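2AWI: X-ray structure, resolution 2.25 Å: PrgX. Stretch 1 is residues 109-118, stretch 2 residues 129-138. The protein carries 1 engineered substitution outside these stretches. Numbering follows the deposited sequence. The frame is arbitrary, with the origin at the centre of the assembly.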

# COMPACT_ATOMS: atom_id res chain seq x y z
N TYR A 109 -43.35 19.89 12.19
CA TYR A 109 -43.50 21.04 11.29
C TYR A 109 -42.29 21.97 11.36
O TYR A 109 -41.90 22.57 10.36
N PHE A 110 -41.68 22.09 12.54
CA PHE A 110 -40.51 22.95 12.62
C PHE A 110 -39.43 22.33 11.75
O PHE A 110 -38.78 23.02 10.97
N SER A 111 -39.26 21.02 11.89
CA SER A 111 -38.27 20.29 11.12
C SER A 111 -38.52 20.46 9.62
O SER A 111 -37.59 20.64 8.84
N ILE A 112 -39.79 20.42 9.22
CA ILE A 112 -40.13 20.59 7.81
C ILE A 112 -39.76 22.01 7.39
O ILE A 112 -39.18 22.24 6.32
N TYR A 113 -40.10 22.97 8.25
CA TYR A 113 -39.82 24.38 8.03
C TYR A 113 -38.35 24.60 7.69
O TYR A 113 -38.03 25.25 6.70
N LEU A 114 -37.46 24.06 8.52
CA LEU A 114 -36.02 24.21 8.28
C LEU A 114 -35.65 23.53 6.96
O LEU A 114 -34.60 23.82 6.37
N GLY A 115 -36.53 22.63 6.51
CA GLY A 115 -36.30 21.95 5.25
C GLY A 115 -36.45 22.95 4.11
O GLY A 115 -35.73 22.89 3.11
N TYR A 116 -37.39 23.87 4.27
CA TYR A 116 -37.61 24.90 3.27
C TYR A 116 -36.49 25.94 3.32
O TYR A 116 -36.04 26.43 2.28
N ILE A 117 -36.03 26.27 4.52
CA ILE A 117 -34.96 27.25 4.66
C ILE A 117 -33.72 26.74 3.95
O ILE A 117 -33.02 27.49 3.28
N SER A 118 -33.46 25.44 4.10
CA SER A 118 -32.31 24.82 3.47
C SER A 118 -32.41 24.98 1.95
O SER A 118 -31.46 25.41 1.30
N THR A 129 -37.77 36.44 6.63
CA THR A 129 -38.48 36.08 7.85
C THR A 129 -37.63 35.15 8.71
O THR A 129 -37.73 35.18 9.94
N PHE A 130 -36.79 34.34 8.08
CA PHE A 130 -35.94 33.41 8.80
C PHE A 130 -35.11 34.11 9.88
O PHE A 130 -35.33 33.89 11.07
N ASN A 131 -34.16 34.94 9.45
CA ASN A 131 -33.30 35.66 10.38
C ASN A 131 -34.09 36.49 11.38
O ASN A 131 -33.65 36.71 12.51
N LYS A 132 -35.27 36.95 10.97
CA LYS A 132 -36.11 37.77 11.84
C LYS A 132 -36.81 36.98 12.94
O LYS A 132 -37.24 37.57 13.94
N THR A 133 -36.93 35.67 12.79
CA THR A 133 -37.63 34.88 13.80
C THR A 133 -36.90 33.66 14.36
O THR A 133 -37.31 33.10 15.38
N ILE A 134 -35.81 33.25 13.72
CA ILE A 134 -35.12 32.04 14.16
C ILE A 134 -34.72 32.01 15.63
O ILE A 134 -35.08 31.08 16.35
N THR A 135 -33.98 33.02 16.08
CA THR A 135 -33.54 33.06 17.47
C THR A 135 -34.73 32.95 18.42
O THR A 135 -34.67 32.26 19.44
N SER A 136 -35.82 33.62 18.07
CA SER A 136 -37.04 33.61 18.87
C SER A 136 -37.75 32.26 18.84
O SER A 136 -38.38 31.86 19.83
N ASP A 137 -37.66 31.56 17.72
CA ASP A 137 -38.28 30.24 17.58
C ASP A 137 -37.54 29.23 18.45
O ASP A 137 -38.16 28.49 19.21
N LEU A 138 -36.22 29.22 18.35
CA LEU A 138 -35.43 28.27 19.12
C LEU A 138 -35.66 28.39 20.63
O LEU A 138 -35.78 27.39 21.33

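Packing between two helices of PrgX, residues 109-118 and 129-138, which run roughly antiparallel (146° between their directions) with axes 12.0 Å apart at closest approach. Large side chains fill this wide gap, and the pair buries 322 Å² in all. From the first helix Phe110, Tyr113 and Ile117 point toward the second; Leu114 leaves sideways, but its end comes nearer. Tyr109, Ser111, Ile112 and Tyr116 stay out of reach, as does Gly115, which has no side chain.

At one end, where the backbones come closer, Phe130 (chi1 t) is the main bump. Ile117 (m, m) lays CG2 over one face of its ring, 3.7 Å from the centroid and almost on the normal, a CH-pi contact, while Ile117 CD1 reaches Phe130 CD1 at 3.5 Å. The ring's edge meets Leu114 (m, t), with Leu114 CD2 4.2 Å from Phe130 CE1, and Tyr113, whose OH lies 3.4 Å from Phe130 CD1. Phe130 thus sits in a hollow shaped by three residues spaced along one turn. Leu114 CD2 also approaches Ile134 CD1 (4.4 Å), linking this cluster to the next.

There Phe110 (chi1 t) pushes its ring tip among Ile134, Asp137 and Leu138. Phe110 CZ lies 4.2 Å from Ile134 CD1, which is at the ring edge, and 3.7 Å from Leu138 CD2; Phe110 CE1 is 4.0 Å from Asp137 CB. Ile134 (t, p) and Leu138 (m, t) start sideways and bring their ends in.

No direct hydrogen bond crosses the gap; waters bridge it around Tyr113 (chi1 t). Water 1 bonds Tyr113 OH (2.7 Å) and Thr129 OG1 (3.1 Å). Water 2 bonds Tyr113 OH (2.9 Å) and Thr133 OG1 (2.7 Å), and donates to Asp137 OD1 (2.8 Å) and, weakly, to Phe130 O (3.5 Å).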

# COMPACT_ATOMS: atom_id res chain seq x y z
CB TYR A 109 -44.78 21.82 11.62
CG TYR A 109 -46.00 21.25 10.94
CD1 TYR A 109 -46.13 21.30 9.55
CD2 TYR A 109 -47.00 20.62 11.67
CE1 TYR A 109 -47.23 20.73 8.91
CE2 TYR A 109 -48.11 20.05 11.05
CZ TYR A 109 -48.21 20.11 9.66
OH TYR A 109 -49.29 19.52 9.04
CB PHE A 110 -40.00 23.08 14.05
CG PHE A 110 -38.93 24.12 14.21
CD1 PHE A 110 -39.19 25.45 13.85
CD2 PHE A 110 -37.67 23.78 14.67
CE1 PHE A 110 -38.19 26.42 13.96
CE2 PHE A 110 -36.66 24.75 14.78
CZ PHE A 110 -36.93 26.07 14.42
CB SER A 111 -38.30 18.80 11.49
OG SER A 111 -37.22 18.11 10.89
CB ILE A 112 -41.63 20.36 7.57
CG1 ILE A 112 -41.97 18.89 7.84
CG2 ILE A 112 -41.99 20.73 6.16
CD1 ILE A 112 -43.46 18.60 7.81
CB TYR A 113 -40.19 25.17 9.28
CG TYR A 113 -39.65 26.58 9.31
CD1 TYR A 113 -40.16 27.57 8.46
CD2 TYR A 113 -38.61 26.93 10.18
CE1 TYR A 113 -39.65 28.86 8.48
CE2 TYR A 113 -38.09 28.22 10.20
CZ TYR A 113 -38.62 29.18 9.35
OH TYR A 113 -38.12 30.46 9.37
CB LEU A 114 -35.22 23.58 9.43
CG LEU A 114 -35.39 24.24 10.81
CD1 LEU A 114 -34.63 23.45 11.87
CD2 LEU A 114 -34.89 25.69 10.74
CB TYR A 116 -38.96 25.60 3.50
CG TYR A 116 -40.16 24.81 3.04
CD1 TYR A 116 -40.52 23.61 3.65
CD2 TYR A 116 -40.95 25.28 1.99
CE1 TYR A 116 -41.64 22.90 3.23
CE2 TYR A 116 -42.08 24.58 1.56
CZ TYR A 116 -42.42 23.39 2.18
OH TYR A 116 -43.53 22.70 1.75
CB ILE A 117 -34.62 27.50 6.14
CG1 ILE A 117 -35.82 28.12 6.85
CG2 ILE A 117 -33.40 28.43 6.25
CD1 ILE A 117 -36.28 29.44 6.26
CB SER A 118 -32.27 23.33 3.82
OG SER A 118 -31.13 22.71 3.27
CB THR A 129 -39.83 35.37 7.55
OG1 THR A 129 -39.60 34.22 6.72
CG2 THR A 129 -40.78 36.32 6.84
CB PHE A 130 -35.01 32.67 7.84
CG PHE A 130 -34.12 31.66 8.51
CD1 PHE A 130 -34.68 30.58 9.20
CD2 PHE A 130 -32.74 31.79 8.47
CE1 PHE A 130 -33.86 29.64 9.84
CE2 PHE A 130 -31.91 30.86 9.10
CZ PHE A 130 -32.47 29.78 9.79
CB ASN A 131 -32.34 36.57 9.62
CG ASN A 131 -31.16 35.82 9.04
OD1 ASN A 131 -30.23 36.42 8.50
ND2 ASN A 131 -31.19 34.49 9.13
CB LYS A 132 -37.16 38.52 11.01
CG LYS A 132 -36.76 39.92 10.53
CD LYS A 132 -35.62 39.92 9.51
CE LYS A 132 -34.25 39.92 10.16
NZ LYS A 132 -34.00 41.17 10.94
CB THR A 133 -38.99 34.38 13.26
OG1 THR A 133 -38.77 33.38 12.26
CG2 THR A 133 -39.78 35.53 12.65
CB ILE A 134 -33.88 31.73 13.27
CG1 ILE A 134 -33.36 30.33 13.59
CG2 ILE A 134 -32.79 32.76 13.50
CD1 ILE A 134 -34.39 29.21 13.38
CB THR A 135 -32.77 34.36 17.77
OG1 THR A 135 -31.52 34.34 17.07
CG2 THR A 135 -32.51 34.49 19.26
CB SER A 136 -37.98 34.70 18.36
OG SER A 136 -39.28 34.53 18.89
CB ASP A 137 -38.24 29.78 16.12
CG ASP A 137 -39.17 30.58 15.22
OD1 ASP A 137 -39.11 30.38 13.99
OD2 ASP A 137 -39.97 31.40 15.74
CB LEU A 138 -33.94 28.41 18.79
CG LEU A 138 -33.59 28.19 17.31
CD1 LEU A 138 -32.08 28.14 17.15
CD2 LEU A 138 -34.21 26.89 16.79
O HOH W 1 -39.98 32.46 9.29
O HOH W 2 -37.24 31.15 12.07